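Side-chain contacts in NAD-dependent aldehyde dehydrogenase (Burkholderia multivorans, PDB 5UJU), which probably oxidises aldehydes to carboxylic acids using NAD+ as the hydride acceptor: residues I324-T329 against K337-S342; K333-N338 against S489-A494; A500-A505 against L512-T517. All coordinates share one frame; numbering follows the deposited sequence.

Interaction 1. Residues I324-T329 against K337-S342; sequences IVIDST and KNIAFS
The backbone oxygen of Asn338, just ahead of the Ile339 that meets Ile324 and Ile326, accepts two bonds from a single residue one turn on. Ser342 N reaches Asn338 O at 3.1 Å as the ordinary helical bond, and Ser342 OG reaches Asn338 O at 2.9 Å from the opposite face of the carbonyl plane, so the serine hydroxyl spends its hydrogen on its own helix. The contact itself is purely apolar. Ile324 and Ile326, two apart on their strand, share one rotamer, with CG1 anti to the carbonyl carbon (chi1 -58° and -59°), and each extends a CD1 methyl tip to tip toward Ile339. In fold terms this is the packing of a beta-alpha-beta crossover: strand 323-326 leads through helix 332-344 to its parallel neighbour 356-360 in the large mixed sheet. Ile339 answers with both branches. Its CD1 meets Ile326 CD1 at 3.7 Å, while Ile324 CD1 lies 3.9 Å from Ile339 CG1 and 4.1 Å from Ile339 CG2, filling the fork of the branch. Ile357 and Tyr491, from the strands flanking 323-326, also pack on Ile324 and Ile339.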
loop_
_atom_site.group_PDB
_atom_site.type_symbol
_atom_site.label_atom_id
_atom_site.label_comp_id
_atom_site.label_asym_id
_atom_site.label_seq_id
_atom_site.Cartn_x
_atom_site.Cartn_y
_atom_site.Cartn_z
ATOM N N ILE A 324 8.452 2.423 29.118
ATOM C CA ILE A 324 8.317 1.286 30.023
ATOM C C ILE A 324 7.327 1.672 31.117
ATOM O O ILE A 324 7.454 2.743 31.718
ATOM C CB ILE A 324 9.658 0.873 30.657
ATOM C CG1 ILE A 324 10.701 0.508 29.600
ATOM C CG2 ILE A 324 9.459 -0.312 31.579
ATOM C CD1 ILE A 324 12.047 0.138 30.225
ATOM N N VAL A 325 6.354 0.803 31.377
ATOM C CA VAL A 325 5.402 0.977 32.468
ATOM C C VAL A 325 5.739 -0.056 33.531
ATOM O O VAL A 325 5.668 -1.265 33.273
ATOM C CB VAL A 325 3.948 0.829 31.994
ATOM C CG1 VAL A 325 3.010 0.805 33.206
ATOM C CG2 VAL A 325 3.551 1.978 31.053
ATOM N N ILE A 326 6.119 0.410 34.722
ATOM C CA ILE A 326 6.447 -0.472 35.838
ATOM C C ILE A 326 5.301 -0.424 36.840
ATOM O O ILE A 326 5.051 0.606 37.481
ATOM C CB ILE A 326 7.781 -0.113 36.508
ATOM C CG1 ILE A 326 8.928 -0.193 35.493
ATOM C CG2 ILE A 326 8.024 -1.072 37.655
ATOM C CD1 ILE A 326 10.317 0.021 36.085
ATOM N N ASP A 327 4.609 -1.548 36.976
ATOM C CA ASP A 327 3.496 -1.688 37.906
ATOM C C ASP A 327 3.825 -2.564 39.097
ATOM O O ASP A 327 3.455 -2.232 40.234
ATOM C CB ASP A 327 2.277 -2.283 37.191
ATOM C CG ASP A 327 1.169 -2.662 38.165
ATOM O OD1 ASP A 327 0.485 -1.737 38.651
ATOM O OD2 ASP A 327 1.013 -3.870 38.477
ATOM N N SER A 328 4.477 -3.699 38.852
ATOM C CA SER A 328 4.778 -4.696 39.877
ATOM C C SER A 328 5.693 -5.740 39.255
ATOM O O SER A 328 5.768 -5.861 38.031
ATOM C CB SER A 328 3.492 -5.338 40.421
ATOM O OG SER A 328 2.582 -5.665 39.365
ATOM N N THR A 329 6.413 -6.471 40.103
ATOM C CA THR A 329 7.324 -7.479 39.583
ATOM C C THR A 329 7.528 -8.555 40.641
ATOM O O THR A 329 7.320 -8.332 41.834
ATOM C CB THR A 329 8.663 -6.851 39.142
ATOM O OG1 THR A 329 9.457 -7.812 38.420
ATOM C CG2 THR A 329 9.440 -6.354 40.341
ATOM N N LYS A 337 17.899 -5.082 36.207
ATOM C CA LYS A 337 19.053 -5.421 35.383
ATOM C C LYS A 337 18.670 -5.485 33.908
ATOM O O LYS A 337 19.427 -5.025 33.043
ATOM C CB LYS A 337 19.660 -6.746 35.847
ATOM C CG LYS A 337 21.044 -7.032 35.277
ATOM C CD LYS A 337 21.605 -8.362 35.766
ATOM C CE LYS A 337 23.135 -8.311 35.806
ATOM N NZ LYS A 337 23.794 -9.585 35.397
ATOM N N ASN A 338 17.505 -6.058 33.600
ATOM C CA ASN A 338 17.066 -6.135 32.211
ATOM C C ASN A 338 16.847 -4.740 31.638
ATOM O O ASN A 338 17.286 -4.435 30.524
ATOM C CB ASN A 338 15.791 -6.972 32.112
ATOM C CG ASN A 338 15.246 -7.034 30.687
ATOM O OD1 ASN A 338 14.620 -6.083 30.210
ATOM N ND2 ASN A 338 15.452 -8.168 30.018
ATOM N N ILE A 339 16.169 -3.874 32.392
ATOM C CA ILE A 339 15.993 -2.498 31.942
ATOM C C ILE A 339 17.345 -1.825 31.757
ATOM O O ILE A 339 17.564 -1.085 30.786
ATOM C CB ILE A 339 15.110 -1.727 32.941
ATOM C CG1 ILE A 339 13.658 -2.199 32.829
ATOM C CG2 ILE A 339 15.256 -0.219 32.742
ATOM C CD1 ILE A 339 12.761 -1.655 33.931
ATOM N N ALA A 340 18.281 -2.088 32.672
ATOM C CA ALA A 340 19.605 -1.478 32.595
ATOM C C ALA A 340 20.342 -1.886 31.317
ATOM O O ALA A 340 20.983 -1.053 30.667
ATOM C CB ALA A 340 20.427 -1.874 33.813
ATOM N N PHE A 341 20.314 -3.180 30.977
ATOM C CA PHE A 341 20.903 -3.615 29.712
ATOM C C PHE A 341 20.261 -2.888 28.545
ATOM O O PHE A 341 20.942 -2.515 27.581
ATOM C CB PHE A 341 20.724 -5.123 29.525
ATOM C CG PHE A 341 21.891 -5.939 29.968
ATOM C CD1 PHE A 341 23.104 -5.855 29.300
ATOM C CD2 PHE A 341 21.769 -6.820 31.041
ATOM C CE1 PHE A 341 24.189 -6.612 29.710
ATOM C CE2 PHE A 341 22.848 -7.587 31.459
ATOM C CZ PHE A 341 24.062 -7.482 30.794
ATOM N N SER A 342 18.939 -2.698 28.606
ATOM C CA SER A 342 18.220 -2.054 27.511
ATOM C C SER A 342 18.636 -0.607 27.348
ATOM O O SER A 342 18.636 -0.082 26.226
ATOM C CB SER A 342 16.714 -2.146 27.747
ATOM O OG SER A 342 16.349 -3.493 27.959
#

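Interaction 2. Residues K333-N338 against S489-A494; sequences KAAAKN and SVYSTA
Two buried oxygens, Asn338 OD1 and Tyr491 OH, lie 3.1 Å apart and yet do not form a hydrogen bond, because the angle is poor. Each polar group is engaged elsewhere. The tyrosine hydroxyl donates to the backbone oxygen of Leu516, whereas Asn338 ND2 is taken up by the carbonyls of Gly518 and Val520. Those two acceptors fix which end of the amide is nitrogen, and so leave OD1 as the atom that comes to the edge of the phenol ring, near its plane. The amide itself is turned 67° from that ring. With CG anti to the backbone N (chi1 177°), Asn338 carries its amide off the helix toward the hydroxyl end of the tyrosine. One turn earlier, Ala335 meets the CD1-CE1 side of the same ring: its CB is 3.8 Å from Tyr491 CE1 and 3.9 Å from Tyr491 CD1, approaching at a slant. The contact thus lays helix 332-344 over strand 487-491, the parallel neighbour of strand 323-326 in the seven-stranded sheet of the aldehyde dehydrogenase catalytic domain, although some 150 residues of chain intervene. The two backbones come nearest at this alanine, Ala335 CA to Tyr491 CA 7.9 Å, with the tyrosine ring filling the space between helix and strand. Beyond the strand end the chain turns at once: Ser492 OG accepts from Ala494 N at 3.0 Å, with an N-H...O angle of 161°, an ST turn that delivers Ala494 to the N-cap of helix 495-508.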
loop_
_atom_site.group_PDB
_atom_site.type_symbol
_atom_site.label_atom_id
_atom_site.label_comp_id
_atom_site.label_asym_id
_atom_site.label_seq_id
_atom_site.Cartn_x
_atom_site.Cartn_y
_atom_site.Cartn_z
ATOM N N LYS A 333 15.250 -6.991 41.246
ATOM C CA LYS A 333 16.636 -6.960 40.797
ATOM C C LYS A 333 16.754 -7.461 39.364
ATOM O O LYS A 333 17.492 -6.884 38.558
ATOM C CB LYS A 333 17.517 -7.792 41.729
ATOM N N ALA A 334 16.016 -8.521 39.024
ATOM C CA ALA A 334 16.056 -9.041 37.663
ATOM C C ALA A 334 15.454 -8.051 36.674
ATOM O O ALA A 334 15.979 -7.872 35.568
ATOM C CB ALA A 334 15.331 -10.384 37.583
ATOM N N ALA A 335 14.329 -7.428 37.039
ATOM C CA ALA A 335 13.714 -6.449 36.153
ATOM C C ALA A 335 14.622 -5.242 35.960
ATOM O O ALA A 335 14.775 -4.748 34.839
ATOM C CB ALA A 335 12.356 -6.025 36.706
ATOM N N ALA A 336 15.226 -4.751 37.048
ATOM C CA ALA A 336 16.108 -3.592 36.956
ATOM C C ALA A 336 17.320 -3.887 36.077
ATOM O O ALA A 336 17.732 -3.047 35.274
ATOM C CB ALA A 336 16.552 -3.158 38.356
ATOM N N LYS A 337 17.899 -5.082 36.207
ATOM C CA LYS A 337 19.053 -5.421 35.383
ATOM C C LYS A 337 18.670 -5.485 33.908
ATOM O O LYS A 337 19.427 -5.025 33.043
ATOM C CB LYS A 337 19.660 -6.746 35.847
ATOM C CG LYS A 337 21.044 -7.032 35.277
ATOM C CD LYS A 337 21.605 -8.362 35.766
ATOM C CE LYS A 337 23.135 -8.311 35.806
ATOM N NZ LYS A 337 23.794 -9.585 35.397
ATOM N N ASN A 338 17.505 -6.058 33.600
ATOM C CA ASN A 338 17.066 -6.135 32.211
ATOM C C ASN A 338 16.847 -4.740 31.638
ATOM O O ASN A 338 17.286 -4.435 30.524
ATOM C CB ASN A 338 15.791 -6.972 32.112
ATOM C CG ASN A 338 15.246 -7.034 30.687
ATOM O OD1 ASN A 338 14.620 -6.083 30.210
ATOM N ND2 ASN A 338 15.452 -8.168 30.018
ATOM N N SER A 489 6.946 -1.520 26.867
ATOM C CA SER A 489 7.322 -2.604 27.769
ATOM C C SER A 489 6.575 -2.430 29.087
ATOM O O SER A 489 6.511 -1.319 29.623
ATOM C CB SER A 489 8.845 -2.600 28.000
ATOM O OG SER A 489 9.282 -3.678 28.815
ATOM N N VAL A 490 6.006 -3.513 29.612
ATOM C CA VAL A 490 5.238 -3.431 30.848
ATOM C C VAL A 490 5.722 -4.494 31.830
ATOM O O VAL A 490 5.994 -5.638 31.450
ATOM C CB VAL A 490 3.718 -3.561 30.593
ATOM C CG1 VAL A 490 3.376 -4.913 29.983
ATOM C CG2 VAL A 490 2.919 -3.332 31.900
ATOM N N TYR A 491 5.814 -4.108 33.100
ATOM C CA TYR A 491 6.144 -5.003 34.204
ATOM C C TYR A 491 4.958 -4.995 35.152
ATOM O O TYR A 491 4.637 -3.952 35.737
ATOM C CB TYR A 491 7.416 -4.558 34.928
ATOM C CG TYR A 491 8.650 -4.723 34.098
ATOM C CD1 TYR A 491 9.415 -5.880 34.185
ATOM C CD2 TYR A 491 9.040 -3.736 33.192
ATOM C CE1 TYR A 491 10.549 -6.045 33.401
ATOM C CE2 TYR A 491 10.170 -3.893 32.397
ATOM C CZ TYR A 491 10.921 -5.049 32.510
ATOM O OH TYR A 491 12.047 -5.216 31.741
ATOM N N SER A 492 4.294 -6.143 35.282
ATOM C CA SER A 492 3.196 -6.287 36.229
ATOM C C SER A 492 2.970 -7.761 36.520
ATOM O O SER A 492 3.098 -8.601 35.627
ATOM C CB SER A 492 1.902 -5.662 35.700
ATOM O OG SER A 492 0.857 -5.829 36.648
ATOM N N THR A 493 2.628 -8.071 37.771
ATOM C CA THR A 493 2.173 -9.408 38.124
ATOM C C THR A 493 0.653 -9.515 38.153
ATOM O O THR A 493 0.123 -10.552 38.564
ATOM C CB THR A 493 2.732 -9.820 39.484
ATOM O OG1 THR A 493 2.209 -8.938 40.484
ATOM C CG2 THR A 493 4.265 -9.736 39.475
ATOM N N ALA A 494 -0.060 -8.483 37.707
ATOM C CA ALA A 494 -1.516 -8.430 37.798
ATOM C C ALA A 494 -2.107 -8.626 36.410
ATOM O O ALA A 494 -1.745 -7.905 35.475
ATOM C CB ALA A 494 -1.980 -7.103 38.395
#

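Interaction 3. Residues A500-A505 against L512-T517; sequences AAHEAA and LSINLT
Leu512 and Ile514 of strand 511-514 pack against Ala501, His502 and Ala505 of helix 495-508, the helix and second strand of a beta-alpha-beta crossover that starts from strand 487-491. The short segments run almost antiparallel, at 161°, with their axes 9.3 Å apart. One interaction is CH-pi. Leu512 CD2 sits over the face of the imidazole, 4.0 Å from the His502 ring centroid and only 8° off the ring normal, in the modelled histidine conformer described here, one of two. The remaining contacts are van der Waals packing. Ile514 CD1 comes at a slant to the same ring, 3.8 Å from His502 CE1, while the alanines on the inner side of the helix take up the rest of the leucine: Ala501 CB lies 4.1 Å from Leu512 CD2, and Ala505 CB 4.0 Å from Leu512 CB. The polar partners lie outside the two segments. His502 ND1 donates to the carbonyl of Ile498 one turn back, and NE2 pairs with Ser559 OG of the second subunit, whose strand also continues the sheet in parallel alongside residues 512-514. This extension of the catalytic-domain sheet is the dimer contact familiar in aldehyde dehydrogenases. With Leu512 CG anti to the backbone N (chi1 -179°), CD2 is carried across to the helix backbone itself, where it stands 3.9 Å from both Ala501 C and His502 N.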
loop_
_atom_site.group_PDB
_atom_site.type_symbol
_atom_site.label_atom_id
_atom_site.label_comp_id
_atom_site.label_asym_id
_atom_site.label_seq_id
_atom_site.Cartn_x
_atom_site.Cartn_y
_atom_site.Cartn_z
ATOM N N ALA A 500 -4.810 -4.227 30.502
ATOM C CA ALA A 500 -4.789 -2.804 30.186
ATOM C C ALA A 500 -3.590 -2.442 29.319
ATOM O O ALA A 500 -3.683 -1.543 28.474
ATOM C CB ALA A 500 -4.792 -1.977 31.477
ATOM N N ALA A 501 -2.461 -3.134 29.493
ATOM C CA ALA A 501 -1.305 -2.829 28.662
ATOM C C ALA A 501 -1.549 -3.244 27.213
ATOM O O ALA A 501 -1.125 -2.539 26.294
ATOM C CB ALA A 501 -0.037 -3.474 29.226
ATOM N N HIS A 502 -2.249 -4.369 26.982
ATOM C CA HIS A 502 -2.638 -4.718 25.618
ATOM C C HIS A 502 -3.504 -3.619 25.007
ATOM O O HIS A 502 -3.334 -3.261 23.835
ATOM C CB HIS A 502 -3.370 -6.070 25.601
ATOM C CG HIS A 502 -2.462 -7.266 25.687
ATOM N ND1 HIS A 502 -2.213 -7.935 26.869
ATOM C CD2 HIS A 502 -1.761 -7.924 24.734
ATOM C CE1 HIS A 502 -1.393 -8.945 26.643
ATOM N NE2 HIS A 502 -1.098 -8.958 25.354
ATOM N N GLU A 503 -4.438 -3.071 25.799
ATOM C CA GLU A 503 -5.292 -1.992 25.308
ATOM C C GLU A 503 -4.464 -0.761 24.966
ATOM O O GLU A 503 -4.725 -0.084 23.962
ATOM C CB GLU A 503 -6.357 -1.639 26.352
ATOM C CG GLU A 503 -7.451 -2.677 26.499
ATOM C CD GLU A 503 -8.192 -2.932 25.202
ATOM O OE1 GLU A 503 -8.763 -1.973 24.640
ATOM O OE2 GLU A 503 -8.198 -4.095 24.744
ATOM N N ALA A 504 -3.460 -0.460 25.792
ATOM C CA ALA A 504 -2.582 0.679 25.537
ATOM C C ALA A 504 -1.760 0.470 24.271
ATOM O O ALA A 504 -1.513 1.419 23.518
ATOM C CB ALA A 504 -1.667 0.919 26.745
ATOM N N ALA A 505 -1.314 -0.762 24.026
ATOM C CA ALA A 505 -0.540 -1.024 22.818
ATOM C C ALA A 505 -1.395 -0.858 21.567
ATOM O O ALA A 505 -0.933 -0.304 20.559
ATOM C CB ALA A 505 0.060 -2.426 22.877
ATOM N N LEU A 512 4.162 -4.671 22.085
ATOM C CA LEU A 512 4.203 -4.795 23.540
ATOM C C LEU A 512 5.126 -5.926 23.978
ATOM O O LEU A 512 5.026 -7.048 23.471
ATOM C CB LEU A 512 2.807 -5.045 24.090
ATOM C CG LEU A 512 2.701 -5.165 25.613
ATOM C CD1 LEU A 512 3.018 -3.838 26.276
ATOM C CD2 LEU A 512 1.320 -5.654 26.009
ATOM N N SER A 513 5.993 -5.637 24.947
ATOM C CA SER A 513 6.796 -6.643 25.631
ATOM C C SER A 513 6.357 -6.722 27.088
ATOM O O SER A 513 6.134 -5.690 27.731
ATOM C CB SER A 513 8.291 -6.305 25.529
ATOM O OG SER A 513 8.716 -6.253 24.160
ATOM N N ILE A 514 6.232 -7.946 27.609
ATOM C CA ILE A 514 5.642 -8.188 28.927
ATOM C C ILE A 514 6.662 -8.886 29.819
ATOM O O ILE A 514 7.177 -9.953 29.459
ATOM C CB ILE A 514 4.361 -9.030 28.821
ATOM C CG1 ILE A 514 3.326 -8.318 27.946
ATOM C CG2 ILE A 514 3.784 -9.289 30.208
ATOM C CD1 ILE A 514 2.398 -9.272 27.206
ATOM N N ASN A 515 6.944 -8.287 30.978
ATOM C CA ASN A 515 7.752 -8.899 32.046
ATOM C C ASN A 515 9.092 -9.429 31.531
ATOM O O ASN A 515 9.469 -10.576 31.776
ATOM C CB ASN A 515 6.967 -10.008 32.757
ATOM C CG ASN A 515 5.812 -9.463 33.567
ATOM O OD1 ASN A 515 5.898 -8.357 34.094
ATOM N ND2 ASN A 515 4.712 -10.215 33.636
ATOM N N LEU A 516 9.819 -8.578 30.813
ATOM C CA LEU A 516 11.166 -8.934 30.355
ATOM C C LEU A 516 12.146 -8.893 31.527
ATOM O O LEU A 516 12.685 -7.837 31.868
ATOM C CB LEU A 516 11.611 -8.000 29.236
ATOM C CG LEU A 516 10.791 -7.987 27.946
ATOM C CD1 LEU A 516 11.481 -7.086 26.928
ATOM C CD2 LEU A 516 10.576 -9.405 27.383
ATOM N N THR A 517 12.391 -10.048 32.151
ATOM C CA THR A 517 13.316 -10.147 33.277
ATOM C C THR A 517 14.491 -11.076 32.996
ATOM O O THR A 517 15.262 -11.379 33.916
ATOM C CB THR A 517 12.586 -10.626 34.538
ATOM O OG1 THR A 517 12.053 -11.934 34.307
ATOM C CG2 THR A 517 11.452 -9.682 34.902
#

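The three contacts are built on one sheet, in which strands 323-326, 487-491 and 511-514 are consecutive parallel neighbours; helix 332-344 covers one face and helix 495-508 the other. Interactions 1 and 2, centred about 4 Å apart, share helix 332-344, and Ile339 CG1 of the first packs 3.6 Å from Tyr491 OH of the second. Interaction 3 lies about 11 Å from the centre of interaction 2, joined to it where Tyr491 OH meets Leu516 O at 2.7 Å and where Val490 O accepts from Asn515 N at 2.9 Å. The side chain of Ile324 is about 11 Å from the sodium ion bound at Gly348 and Gly458, whereas interaction 3 borders the second subunit.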